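Local coordinates for pectate lyase II (Xanthomonas campestris pv. campestris, PDB 2QY1), which probably cleaves pectate, the de-esterified galacturonan of plant cell walls, by beta-elimination, as a secreted enzyme of polysaccharide lyase family 1, at residues Asn134-Ser139 with Tyr172-Val177; Phe201-Ser206 with Phe223-Thr228; Ser82-Gly87 with Met102-Leu107; Asp112-Ser117 with Gly154-Lys159. The protein carries 2 engineered substitutions. All blocks are in the same frame, centred on the assembly; numbering follows the deposited sequence.

All four contacts join successive coils of one parallel beta-helix. Interactions 3, 1 and 2 follow one another along neighbouring strands: 97-105 pairs with 129-137, 129-137 with 164-174, and 164-174 with 193-202. Interaction 4 lies on another sheet and meets interaction 1 through the hydroxyls of Y174 and S115. Interactions 3 and 4 are largely buried, but differ in chemistry: methionine, isoleucine and leucine contacts plus two bridging waters in the first, a close carboxylate pair bridged by one water in the second. Interactions 1 and 2 are only partly buried. Interaction 1 adds stepped aromatics to two backbone bonds, whereas interaction 2 has five backbone bonds and two glutamates whose charge partners lie outside the segments.

Interaction 1: Asn134-Ser139 with Tyr172-Val177; sequences NTVFAS and YNYQKV
Y174 OH is gripped by two hydrogen bonds, to G153 O and to S115 OG, which fix the tip of the ring inside the coil. Along the same ring, V136 CG1, anti to its backbone N, reaches CE1 of Y174 at 3.6 Å. A138 CB packs beside it on Y174 CD1, and the carbonyl carbon of F137 lies at the ring edge. The two backbone bonds are unequal. Y172 N points nearly along the C=O axis of V136, with N to O 3.1 Å and 155° at the hydrogen. A138 N reaches N173 O over the same 3.1 Å, but from above the carbonyl plane and bent to 136°. F137 and Y172 both place CG in the crowded position between N and the carbonyl carbon (chi1 near 70° in both), so their rings run side by side in nearly parallel planes, slid apart with centroids 5.2 Å distant. F137 CB therefore lies over the centre of the Y172 ring, 3.6 Å from its centroid, as a CH-pi contact, while Y172 OH sits over the rim of the F137 face. T135 CG2 meets the Y172 ring edge at CE2. Water 1 joins A138 O to N173 ND2. N173 has left-handed backbone angles, forming the sharp corner between two sheets that is characteristic of the parallel beta-helix of pectate lyases.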
loop_
_atom_site.group_PDB
_atom_site.type_symbol
_atom_site.label_atom_id
_atom_site.label_comp_id
_atom_site.label_asym_id
_atom_site.label_seq_id
_atom_site.Cartn_x
_atom_site.Cartn_y
_atom_site.Cartn_z
ATOM N N ASN A 134 -5.566 -7.340 2.555
ATOM C CA ASN A 134 -6.294 -7.049 1.331
ATOM C C ASN A 134 -5.556 -7.650 0.142
ATOM O O ASN A 134 -4.335 -7.841 0.189
ATOM C CB ASN A 134 -6.473 -5.536 1.147
ATOM C CG ASN A 134 -7.148 -4.875 2.341
ATOM O OD1 ASN A 134 -8.339 -5.065 2.576
ATOM N ND2 ASN A 134 -6.382 -4.095 3.102
ATOM N N THR A 135 -6.304 -7.967 -0.911
ATOM C CA THR A 135 -5.717 -8.419 -2.174
ATOM C C THR A 135 -6.039 -7.382 -3.244
ATOM O O THR A 135 -7.202 -7.049 -3.463
ATOM C CB THR A 135 -6.232 -9.817 -2.574
ATOM O OG1 THR A 135 -5.837 -10.764 -1.575
ATOM C CG2 THR A 135 -5.665 -10.263 -3.926
ATOM N N VAL A 136 -4.999 -6.859 -3.888
ATOM C CA VAL A 136 -5.152 -5.789 -4.875
ATOM C C VAL A 136 -4.495 -6.216 -6.187
ATOM O O VAL A 136 -3.316 -6.567 -6.205
ATOM C CB VAL A 136 -4.529 -4.462 -4.359
ATOM C CG1 VAL A 136 -4.615 -3.357 -5.418
ATOM C CG2 VAL A 136 -5.206 -4.012 -3.058
ATOM N N PHE A 137 -5.259 -6.198 -7.279
ATOM C CA PHE A 137 -4.730 -6.615 -8.583
ATOM C C PHE A 137 -5.317 -5.840 -9.763
ATOM O O PHE A 137 -6.417 -5.297 -9.684
ATOM C CB PHE A 137 -4.909 -8.125 -8.791
ATOM C CG PHE A 137 -6.336 -8.553 -9.014
ATOM C CD1 PHE A 137 -7.168 -8.842 -7.934
ATOM C CD2 PHE A 137 -6.844 -8.677 -10.308
ATOM C CE1 PHE A 137 -8.485 -9.240 -8.139
ATOM C CE2 PHE A 137 -8.162 -9.070 -10.522
ATOM C CZ PHE A 137 -8.982 -9.353 -9.435
ATOM N N ALA A 138 -4.568 -5.796 -10.858
ATOM C CA ALA A 138 -5.042 -5.179 -12.089
ATOM C C ALA A 138 -4.448 -5.924 -13.277
ATOM O O ALA A 138 -4.620 -7.137 -13.400
ATOM C CB ALA A 138 -4.671 -3.699 -12.127
ATOM N N SER A 139 -3.738 -5.191 -14.131
ATOM C CA SER A 139 -3.041 -5.760 -15.276
ATOM C C SER A 139 -1.799 -4.937 -15.590
ATOM O O SER A 139 -1.765 -3.726 -15.351
ATOM C CB SER A 139 -3.962 -5.804 -16.497
ATOM O OG SER A 139 -3.252 -6.152 -17.675
ATOM N N TYR A 172 -0.624 -8.038 -6.804
ATOM C CA TYR A 172 -0.087 -8.733 -7.973
ATOM C C TYR A 172 -0.655 -8.194 -9.286
ATOM O O TYR A 172 -1.693 -7.533 -9.290
ATOM C CB TYR A 172 -0.291 -10.253 -7.856
ATOM C CG TYR A 172 -1.724 -10.728 -7.981
ATOM C CD1 TYR A 172 -2.252 -11.089 -9.221
ATOM C CD2 TYR A 172 -2.545 -10.836 -6.859
ATOM C CE1 TYR A 172 -3.563 -11.532 -9.342
ATOM C CE2 TYR A 172 -3.859 -11.283 -6.971
ATOM C CZ TYR A 172 -4.360 -11.625 -8.211
ATOM O OH TYR A 172 -5.657 -12.065 -8.327
ATOM N N ASN A 173 0.037 -8.480 -10.391
ATOM C CA ASN A 173 -0.349 -7.992 -11.719
ATOM C C ASN A 173 -0.681 -6.502 -11.673
ATOM O O ASN A 173 -1.738 -6.069 -12.127
ATOM C CB ASN A 173 -1.518 -8.811 -12.282
ATOM C CG ASN A 173 -1.153 -10.262 -12.536
ATOM O OD1 ASN A 173 0.018 -10.642 -12.498
ATOM N ND2 ASN A 173 -2.162 -11.084 -12.803
ATOM N N TYR A 174 0.242 -5.730 -11.105
ATOM C CA TYR A 174 0.000 -4.331 -10.795
ATOM C C TYR A 174 1.229 -3.510 -11.160
ATOM O O TYR A 174 2.343 -3.883 -10.806
ATOM C CB TYR A 174 -0.326 -4.182 -9.301
ATOM C CG TYR A 174 -1.344 -3.113 -9.036
ATOM C CD1 TYR A 174 -2.705 -3.412 -9.030
ATOM C CD2 TYR A 174 -0.956 -1.794 -8.822
ATOM C CE1 TYR A 174 -3.655 -2.424 -8.811
ATOM C CE2 TYR A 174 -1.894 -0.804 -8.600
ATOM C CZ TYR A 174 -3.241 -1.123 -8.598
ATOM O OH TYR A 174 -4.179 -0.140 -8.380
ATOM N N GLN A 175 1.042 -2.406 -11.886
ATOM C CA GLN A 175 2.193 -1.610 -12.320
ATOM C C GLN A 175 2.816 -0.796 -11.184
ATOM O O GLN A 175 4.016 -0.912 -10.919
ATOM C CB GLN A 175 1.856 -0.688 -13.498
ATOM C CG GLN A 175 3.115 -0.072 -14.137
ATOM C CD GLN A 175 2.852 1.199 -14.935
ATOM O OE1 GLN A 175 1.717 1.665 -15.042
ATOM N NE2 GLN A 175 3.910 1.759 -15.509
ATOM N N LYS A 176 1.998 0.021 -10.525
ATOM C CA LYS A 176 2.486 0.949 -9.508
ATOM C C LYS A 176 1.891 0.635 -8.138
ATOM O O LYS A 176 0.764 1.021 -7.830
ATOM C CB LYS A 176 2.216 2.391 -9.944
ATOM C CG LYS A 176 3.153 2.829 -11.067
ATOM C CD LYS A 176 2.815 4.195 -11.624
ATOM C CE LYS A 176 4.039 4.834 -12.288
ATOM N NZ LYS A 176 4.594 4.022 -13.415
ATOM N N VAL A 177 2.675 -0.061 -7.318
ATOM C CA VAL A 177 2.157 -0.720 -6.113
ATOM C C VAL A 177 1.789 0.229 -4.973
ATOM O O VAL A 177 0.652 0.220 -4.496
ATOM C CB VAL A 177 3.129 -1.815 -5.597
ATOM C CG1 VAL A 177 2.599 -2.460 -4.316
ATOM C CG2 VAL A 177 3.347 -2.863 -6.668
HETATM O O HOH W 1 -5.007 -9.783 -13.652
HETATM O O HOH W 2 -1.692 -1.802 -12.710
#

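Interaction 2: Phe201-Ser206 with Phe223-Thr228; sequences FENVES and FNNVTT
Five backbone hydrogen bonds join the segments, each residue facing the one 22 places on. T228 N lies on a lone pair of E205 O at 2.9 Å, and T227 N reaches V204 O in the carbonyl plane. V204 N goes to N225 O and N203 N to N224 O, again in plane, while N224 N meets F201 O at 3.0 Å, nearly along the C=O axis. The outward acids have partners elsewhere: E202 OE2 forms a salt bridge with R200, and E205 OE1 with K142. The extended E202 chain runs alongside N224, CG to N224 CB 3.8 Å, with carboxylate and amide planes steeply turned. N203 and N225 both adopt left-handed backbone angles at the corner between sheets, and their amides lie side by side, planes 15° apart, with N203 ND2 3.4 Å from N225 CB. N173 precedes them and N248 follows, the asparagine ladder known from the tight corners of pectate lyase beta-helices. Inside the coil, V204 CG2, in the crowded position of its first torsion, meets V226 CG2 at 3.7 Å, near V177 and I249. Next to them F201 CD2 stands over the rim of one F223 face, 3.7 Å from F223 CE1. The two ring planes are at 48°, and F223 in turn stacks on F246.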
loop_
_atom_site.group_PDB
_atom_site.type_symbol
_atom_site.label_atom_id
_atom_site.label_comp_id
_atom_site.label_asym_id
_atom_site.label_seq_id
_atom_site.Cartn_x
_atom_site.Cartn_y
_atom_site.Cartn_z
ATOM N N PHE A 201 4.368 -9.042 -2.742
ATOM C CA PHE A 201 4.472 -8.243 -3.957
ATOM C C PHE A 201 4.970 -9.134 -5.087
ATOM O O PHE A 201 6.147 -9.506 -5.114
ATOM C CB PHE A 201 5.442 -7.069 -3.760
ATOM C CG PHE A 201 5.105 -6.172 -2.593
ATOM C CD1 PHE A 201 3.909 -5.454 -2.561
ATOM C CD2 PHE A 201 6.008 -6.015 -1.542
ATOM C CE1 PHE A 201 3.608 -4.608 -1.483
ATOM C CE2 PHE A 201 5.722 -5.170 -0.469
ATOM C CZ PHE A 201 4.519 -4.466 -0.440
ATOM N N GLU A 202 4.082 -9.484 -6.015
ATOM C CA GLU A 202 4.439 -10.431 -7.071
ATOM C C GLU A 202 3.901 -10.042 -8.447
ATOM O O GLU A 202 2.738 -9.670 -8.585
ATOM C CB GLU A 202 3.992 -11.845 -6.696
ATOM C CG GLU A 202 4.787 -12.933 -7.396
ATOM C CD GLU A 202 4.669 -14.290 -6.731
ATOM O OE1 GLU A 202 4.993 -15.291 -7.397
ATOM O OE2 GLU A 202 4.259 -14.364 -5.552
ATOM N N ASN A 203 4.758 -10.152 -9.461
ATOM C CA ASN A 203 4.427 -9.728 -10.824
ATOM C C ASN A 203 3.957 -8.274 -10.844
ATOM O O ASN A 203 2.838 -7.963 -11.257
ATOM C CB ASN A 203 3.405 -10.673 -11.472
ATOM C CG ASN A 203 3.896 -12.110 -11.541
ATOM O OD1 ASN A 203 3.369 -12.992 -10.859
ATOM N ND2 ASN A 203 4.917 -12.351 -12.358
ATOM N N VAL A 204 4.827 -7.395 -10.357
ATOM C CA VAL A 204 4.564 -5.959 -10.298
ATOM C C VAL A 204 5.735 -5.222 -10.950
ATOM O O VAL A 204 6.773 -5.831 -11.213
ATOM C CB VAL A 204 4.340 -5.463 -8.841
ATOM C CG1 VAL A 204 3.086 -6.099 -8.234
ATOM C CG2 VAL A 204 5.564 -5.732 -7.959
ATOM N N GLU A 205 5.578 -3.928 -11.212
ATOM C CA GLU A 205 6.625 -3.187 -11.922
ATOM C C GLU A 205 7.472 -2.275 -11.036
ATOM O O GLU A 205 8.697 -2.407 -11.017
ATOM C CB GLU A 205 6.058 -2.421 -13.123
ATOM C CG GLU A 205 5.569 -3.329 -14.245
ATOM C CD GLU A 205 5.449 -2.630 -15.592
ATOM O OE1 GLU A 205 5.099 -3.322 -16.574
ATOM O OE2 GLU A 205 5.705 -1.406 -15.684
ATOM N N SER A 206 6.828 -1.363 -10.306
ATOM C CA SER A 206 7.551 -0.353 -9.533
ATOM C C SER A 206 6.752 0.194 -8.351
ATOM O O SER A 206 5.584 -0.163 -8.159
ATOM C CB SER A 206 7.986 0.804 -10.443
ATOM O OG SER A 206 6.866 1.579 -10.837
ATOM N N PHE A 223 9.157 -10.281 -2.137
ATOM C CA PHE A 223 9.196 -9.686 -3.469
ATOM C C PHE A 223 9.528 -10.776 -4.478
ATOM O O PHE A 223 10.482 -11.537 -4.290
ATOM C CB PHE A 223 10.274 -8.596 -3.558
ATOM C CG PHE A 223 10.087 -7.449 -2.600
ATOM C CD1 PHE A 223 9.710 -6.192 -3.068
ATOM C CD2 PHE A 223 10.324 -7.610 -1.234
ATOM C CE1 PHE A 223 9.549 -5.116 -2.191
ATOM C CE2 PHE A 223 10.165 -6.541 -0.348
ATOM C CZ PHE A 223 9.776 -5.294 -0.827
ATOM N N ASN A 224 8.745 -10.851 -5.549
ATOM C CA ASN A 224 9.013 -11.791 -6.634
ATOM C C ASN A 224 8.485 -11.248 -7.949
ATOM O O ASN A 224 7.331 -10.834 -8.033
ATOM C CB ASN A 224 8.398 -13.163 -6.339
ATOM C CG ASN A 224 8.788 -14.218 -7.365
ATOM O OD1 ASN A 224 7.947 -14.996 -7.819
ATOM N ND2 ASN A 224 10.066 -14.250 -7.731
ATOM N N ASN A 225 9.339 -11.261 -8.970
ATOM C CA ASN A 225 9.004 -10.729 -10.293
ATOM C C ASN A 225 8.593 -9.254 -10.244
ATOM O O ASN A 225 7.479 -8.875 -10.618
ATOM C CB ASN A 225 7.973 -11.620 -11.002
ATOM C CG ASN A 225 8.537 -12.988 -11.360
ATOM O OD1 ASN A 225 7.957 -14.024 -11.026
ATOM N ND2 ASN A 225 9.683 -12.996 -12.025
ATOM N N VAL A 226 9.520 -8.439 -9.748
ATOM C CA VAL A 226 9.385 -6.988 -9.715
ATOM C C VAL A 226 10.341 -6.465 -10.779
ATOM O O VAL A 226 11.561 -6.586 -10.644
ATOM C CB VAL A 226 9.726 -6.417 -8.318
ATOM C CG1 VAL A 226 9.458 -4.924 -8.260
ATOM C CG2 VAL A 226 8.943 -7.152 -7.225
ATOM N N THR A 227 9.780 -5.898 -11.844
ATOM C CA THR A 227 10.504 -5.795 -13.116
ATOM C C THR A 227 11.194 -4.460 -13.427
ATOM O O THR A 227 12.079 -4.415 -14.290
ATOM C CB THR A 227 9.606 -6.211 -14.306
ATOM O OG1 THR A 227 8.390 -5.452 -14.281
ATOM C CG2 THR A 227 9.274 -7.701 -14.235
ATOM N N THR A 228 10.813 -3.390 -12.733
ATOM C CA THR A 228 11.419 -2.075 -12.974
ATOM C C THR A 228 12.279 -1.627 -11.795
ATOM O O THR A 228 13.459 -1.324 -11.965
ATOM C CB THR A 228 10.354 -0.997 -13.337
ATOM O OG1 THR A 228 9.760 -1.318 -14.601
ATOM C CG2 THR A 228 10.973 0.394 -13.423
#

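Interaction 3: Ser82-Gly87 with Met102-Leu107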
loop_
_atom_site.group_PDB
_atom_site.type_symbol
_atom_site.label_atom_id
_atom_site.label_comp_id
_atom_site.label_asym_id
_atom_site.label_seq_id
_atom_site.Cartn_x
_atom_site.Cartn_y
_atom_site.Cartn_z
ATOM N N SER A 82 -15.829 -12.083 -0.609
ATOM C CA SER A 82 -16.251 -10.802 -1.181
ATOM C C SER A 82 -15.215 -10.261 -2.157
ATOM O O SER A 82 -14.017 -10.508 -2.009
ATOM C CB SER A 82 -16.533 -9.765 -0.086
ATOM O OG SER A 82 -15.344 -9.373 0.583
ATOM N N ALA A 83 -15.690 -9.524 -3.156
ATOM C CA ALA A 83 -14.823 -8.897 -4.143
ATOM C C ALA A 83 -15.423 -7.566 -4.579
ATOM O O ALA A 83 -16.643 -7.453 -4.761
ATOM C CB ALA A 83 -14.624 -9.815 -5.338
ATOM N N ALA A 84 -14.553 -6.571 -4.746
ATOM C CA ALA A 84 -14.950 -5.211 -5.098
ATOM C C ALA A 84 -14.316 -4.755 -6.406
ATOM O O ALA A 84 -13.132 -4.989 -6.642
ATOM C CB ALA A 84 -14.560 -4.250 -3.979
ATOM N N ASN A 85 -15.123 -4.106 -7.243
ATOM C CA ASN A 85 -14.641 -3.379 -8.412
ATOM C C ASN A 85 -14.734 -1.872 -8.146
ATOM O O ASN A 85 -15.074 -1.079 -9.027
ATOM C CB ASN A 85 -15.439 -3.775 -9.658
ATOM C CG ASN A 85 -14.809 -3.275 -10.953
ATOM O OD1 ASN A 85 -13.618 -3.483 -11.211
ATOM N ND2 ASN A 85 -15.610 -2.617 -11.773
ATOM N N PHE A 86 -14.440 -1.499 -6.904
ATOM C CA PHE A 86 -14.370 -0.099 -6.496
ATOM C C PHE A 86 -13.208 0.091 -5.527
ATOM O O PHE A 86 -12.827 -0.844 -4.820
ATOM C CB PHE A 86 -15.693 0.376 -5.867
ATOM C CG PHE A 86 -16.116 -0.407 -4.648
ATOM C CD1 PHE A 86 -15.643 -0.068 -3.382
ATOM C CD2 PHE A 86 -17.002 -1.478 -4.766
ATOM C CE1 PHE A 86 -16.037 -0.788 -2.255
ATOM C CE2 PHE A 86 -17.404 -2.201 -3.644
ATOM C CZ PHE A 86 -16.921 -1.858 -2.388
ATOM N N GLY A 87 -12.648 1.297 -5.514
ATOM C CA GLY A 87 -11.561 1.646 -4.605
ATOM C C GLY A 87 -12.050 2.359 -3.359
ATOM O O GLY A 87 -13.241 2.653 -3.225
ATOM N N MET A 102 -10.388 -6.952 1.947
ATOM C CA MET A 102 -11.002 -6.547 0.685
ATOM C C MET A 102 -10.219 -7.101 -0.497
ATOM O O MET A 102 -8.987 -7.091 -0.495
ATOM C CB MET A 102 -11.088 -5.020 0.569
ATOM C CG MET A 102 -12.058 -4.358 1.541
ATOM S SD MET A 102 -13.783 -4.724 1.174
ATOM C CE MET A 102 -14.103 -3.545 -0.141
ATOM N N THR A 103 -10.945 -7.593 -1.495
ATOM C CA THR A 103 -10.354 -7.982 -2.768
ATOM C C THR A 103 -10.768 -6.935 -3.795
ATOM O O THR A 103 -11.951 -6.817 -4.137
ATOM C CB THR A 103 -10.787 -9.403 -3.189
ATOM O OG1 THR A 103 -10.335 -10.345 -2.207
ATOM C CG2 THR A 103 -10.201 -9.776 -4.543
ATOM N N ILE A 104 -9.780 -6.169 -4.258
ATOM C CA ILE A 104 -10.000 -4.997 -5.104
ATOM C C ILE A 104 -9.265 -5.194 -6.435
ATOM O O ILE A 104 -8.033 -5.250 -6.469
ATOM C CB ILE A 104 -9.514 -3.697 -4.393
ATOM C CG1 ILE A 104 -10.237 -3.508 -3.047
ATOM C CG2 ILE A 104 -9.709 -2.472 -5.294
ATOM C CD1 ILE A 104 -9.701 -2.372 -2.181
ATOM N N GLY A 105 -10.020 -5.306 -7.527
ATOM C CA GLY A 105 -9.417 -5.638 -8.814
ATOM C C GLY A 105 -9.906 -4.865 -10.023
ATOM O O GLY A 105 -11.074 -4.475 -10.098
ATOM N N LEU A 106 -8.983 -4.646 -10.962
ATOM C CA LEU A 106 -9.276 -4.122 -12.299
ATOM C C LEU A 106 -10.206 -2.906 -12.304
ATOM O O LEU A 106 -11.241 -2.893 -12.987
ATOM C CB LEU A 106 -9.821 -5.242 -13.196
ATOM C CG LEU A 106 -8.837 -6.368 -13.534
ATOM C CD1 LEU A 106 -9.592 -7.625 -13.958
ATOM C CD2 LEU A 106 -7.858 -5.924 -14.622
ATOM N N LEU A 107 -9.816 -1.885 -11.548
ATOM C CA LEU A 107 -10.647 -0.696 -11.353
ATOM C C LEU A 107 -10.722 0.200 -12.582
ATOM O O LEU A 107 -9.766 0.307 -13.350
ATOM C CB LEU A 107 -10.148 0.120 -10.158
ATOM C CG LEU A 107 -10.076 -0.557 -8.790
ATOM C CD1 LEU A 107 -9.582 0.432 -7.760
ATOM C CD2 LEU A 107 -11.424 -1.116 -8.383
HETATM O O HOH W 3 -13.917 -7.366 -0.908
HETATM O O HOH W 4 -12.187 -10.522 -0.027
#
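M102 opens the contact with a chain bent at both chi2 (-69°) and chi3 (-81°). The bends curl its methyl back, so that CE lies 3.9 Å from A84 CB and about as far from CE1 of the F86 ring, whose own face A84 CB covers near the rim. T103 is held by backbone and by water. Its O accepts A84 N at 2.7 Å, almost straight (167°) and along the C=O axis. Its N donates to water 3, which donates to S82 OG, itself hydrogen-bonded to A79 O, and its OG1 donates to water 4, which passes a bond on to S82 O. The two waters thus extend the pairing where the chains diverge. I104 bridges A84: its CA makes a C-H...O contact to A84 O, while CG2 presses on F86 O at 3.5 Å. That carbonyl oxygen is buried here and has no hydrogen-bond partner in the model. G105 N completes the grip on A84 O, a long bond of 3.3 Å but a straight one. The left-handed backbone angles of L106 end the extended course of strand 97-105, and L106 O bonds to Q58 NE2. L107 then folds back over the first segment. CD2 lies 3.4 Å from F86 N, over the peptide joining N85 to F86, and CD1 touches G87, where strand 87-91 begins. The loop 82-87 thus pairs with strand 97-105 through a single bridge at A84 and leads into strand 87-91 of another sheet, as coils of the right-handed parallel beta-helix of the pectate lyase family do.

Interaction 4: Asp112-Ser117 with Gly154-Lys159; sequences DADSIS and GIDMKK
I116 bonds to the two residues flanking its parallel register partner I155, its N to G154 O at 2.9 Å and its O receiving D156 N at 2.8 Å, almost linear at 174°. These are adjacent rungs of the parallel beta-helix, in the sheet formed by strands 65-69, 87-91, 116-119 and 155-158. Strand 155-158 is one of its two edge strands within this chain. I116 and I155 carry the interior side. Both set CG1 anti to the carbonyl carbon, so their side chains run alike into the core, CD1 of I116 4.4 Å from CG1 of I155, with V131 packed against both. S115 CB lies tightly on G154 O at 3.2 Å, and S115 OG has its partner in Y174. The other side is acidic. In the conformer described, D114 OD1 lies 3.2 Å from D156 OD2, with the carboxylate planes turned 79° apart. D152 adds a third carboxylate close to D114 OD1. Such crowding of like charge would be expected to favour a proton or a cation here, and it is consistent with the acidic calcium site of family 1 pectate lyases, though no metal lies between the two carboxylates in this model. K158 NZ, 6.1 Å from D114 OD1, could ease the charge only at a distance. D156 is held on its other oxygen, OD1, by the backbone N of L179. Between the two acids sits water 5, its oxygen 2.6 Å from D114 OD1 and equally 2.6 Å from D156 OD2.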
loop_
_atom_site.group_PDB
_atom_site.type_symbol
_atom_site.label_atom_id
_atom_site.label_comp_id
_atom_site.label_asym_id
_atom_site.label_seq_id
_atom_site.Cartn_x
_atom_site.Cartn_y
_atom_site.Cartn_z
ATOM N N ASP A 112 -7.162 7.768 -12.367
ATOM C CA ASP A 112 -8.060 7.913 -11.215
ATOM C C ASP A 112 -8.443 6.588 -10.549
ATOM O O ASP A 112 -9.221 6.574 -9.590
ATOM C CB ASP A 112 -9.317 8.673 -11.636
ATOM C CG ASP A 112 -8.999 10.046 -12.191
ATOM O OD1 ASP A 112 -8.169 10.756 -11.582
ATOM O OD2 ASP A 112 -9.567 10.411 -13.235
ATOM N N ALA A 113 -7.895 5.484 -11.047
ATOM C CA ALA A 113 -8.225 4.150 -10.536
ATOM C C ALA A 113 -7.407 3.749 -9.302
ATOM O O ALA A 113 -6.727 2.721 -9.308
ATOM C CB ALA A 113 -8.076 3.105 -11.647
ATOM N N ASP A 114 -7.464 4.558 -8.248
ATOM C CA ASP A 114 -6.731 4.255 -7.019
ATOM C C ASP A 114 -7.484 3.216 -6.200
ATOM O O ASP A 114 -8.691 3.336 -5.987
ATOM C CB ASP A 114 -6.486 5.522 -6.190
ATOM C CG ASP A 114 -5.155 5.489 -5.443
ATOM O OD1 ASP A 114 -4.462 6.531 -5.430
ATOM O OD2 ASP A 114 -4.799 4.435 -4.872
ATOM N N SER A 115 -6.761 2.192 -5.758
ATOM C CA SER A 115 -7.342 1.073 -5.018
ATOM C C SER A 115 -7.577 1.436 -3.555
ATOM O O SER A 115 -8.708 1.409 -3.076
ATOM C CB SER A 115 -6.471 -0.179 -5.142
ATOM O OG SER A 115 -6.444 -0.651 -6.478
ATOM N N ILE A 116 -6.500 1.762 -2.851
ATOM C CA ILE A 116 -6.591 2.231 -1.472
ATOM C C ILE A 116 -5.728 3.482 -1.364
ATOM O O ILE A 116 -4.507 3.420 -1.526
ATOM C CB ILE A 116 -6.151 1.142 -0.458
ATOM C CG1 ILE A 116 -7.083 -0.078 -0.543
ATOM C CG2 ILE A 116 -6.110 1.706 0.968
ATOM C CD1 ILE A 116 -6.569 -1.329 0.174
ATOM N N SER A 117 -6.373 4.617 -1.116
ATOM C CA SER A 117 -5.681 5.898 -1.100
ATOM C C SER A 117 -5.927 6.653 0.194
ATOM O O SER A 117 -7.073 6.844 0.604
ATOM C CB SER A 117 -6.115 6.755 -2.293
ATOM O OG SER A 117 -5.545 8.051 -2.222
ATOM N N GLY A 154 -1.893 1.312 -5.993
ATOM C CA GLY A 154 -2.413 0.175 -5.243
ATOM C C GLY A 154 -2.742 0.583 -3.824
ATOM O O GLY A 154 -3.914 0.691 -3.454
ATOM N N ILE A 155 -1.700 0.811 -3.027
ATOM C CA ILE A 155 -1.866 1.233 -1.644
ATOM C C ILE A 155 -1.048 2.506 -1.446
ATOM O O ILE A 155 0.162 2.454 -1.214
ATOM C CB ILE A 155 -1.469 0.107 -0.651
ATOM C CG1 ILE A 155 -2.342 -1.133 -0.896
ATOM C CG2 ILE A 155 -1.604 0.589 0.799
ATOM C CD1 ILE A 155 -1.745 -2.433 -0.419
ATOM N N ASP A 156 -1.728 3.645 -1.556
ATOM C CA ASP A 156 -1.066 4.950 -1.630
ATOM C C ASP A 156 -1.356 5.846 -0.438
ATOM O O ASP A 156 -2.435 5.779 0.155
ATOM C CB ASP A 156 -1.502 5.690 -2.898
ATOM C CG ASP A 156 -1.015 5.025 -4.170
ATOM O OD1 ASP A 156 -0.160 4.117 -4.104
ATOM O OD2 ASP A 156 -1.487 5.432 -5.246
ATOM N N MET A 157 -0.382 6.692 -0.103
ATOM C CA MET A 157 -0.600 7.796 0.826
ATOM C C MET A 157 0.227 9.026 0.434
ATOM O O MET A 157 1.301 8.906 -0.161
ATOM C CB MET A 157 -0.365 7.376 2.288
ATOM C CG MET A 157 1.061 6.987 2.653
ATOM S SD MET A 157 1.131 6.023 4.186
ATOM C CE MET A 157 0.668 4.402 3.601
ATOM N N LYS A 158 -0.295 10.205 0.754
ATOM C CA LYS A 158 0.354 11.457 0.379
ATOM C C LYS A 158 -0.048 12.603 1.302
ATOM O O LYS A 158 -1.023 12.500 2.050
ATOM C CB LYS A 158 0.023 11.818 -1.075
ATOM C CG LYS A 158 -1.458 12.060 -1.342
ATOM C CD LYS A 158 -1.696 12.490 -2.778
ATOM C CE LYS A 158 -3.172 12.400 -3.137
ATOM N NZ LYS A 158 -3.374 12.439 -4.613
ATOM N N LYS A 159 0.720 13.688 1.237
ATOM C CA LYS A 159 0.393 14.944 1.916
ATOM C C LYS A 159 0.306 14.830 3.445
ATOM O O LYS A 159 -0.518 15.483 4.085
ATOM C CB LYS A 159 -0.868 15.584 1.309
ATOM C CG LYS A 159 -0.704 16.009 -0.157
ATOM C CD LYS A 159 -1.965 16.669 -0.715
ATOM C CE LYS A 159 -2.969 15.630 -1.201
ATOM N NZ LYS A 159 -4.347 16.192 -1.374
HETATM O O HOH W 5 -2.263 7.857 -5.759
#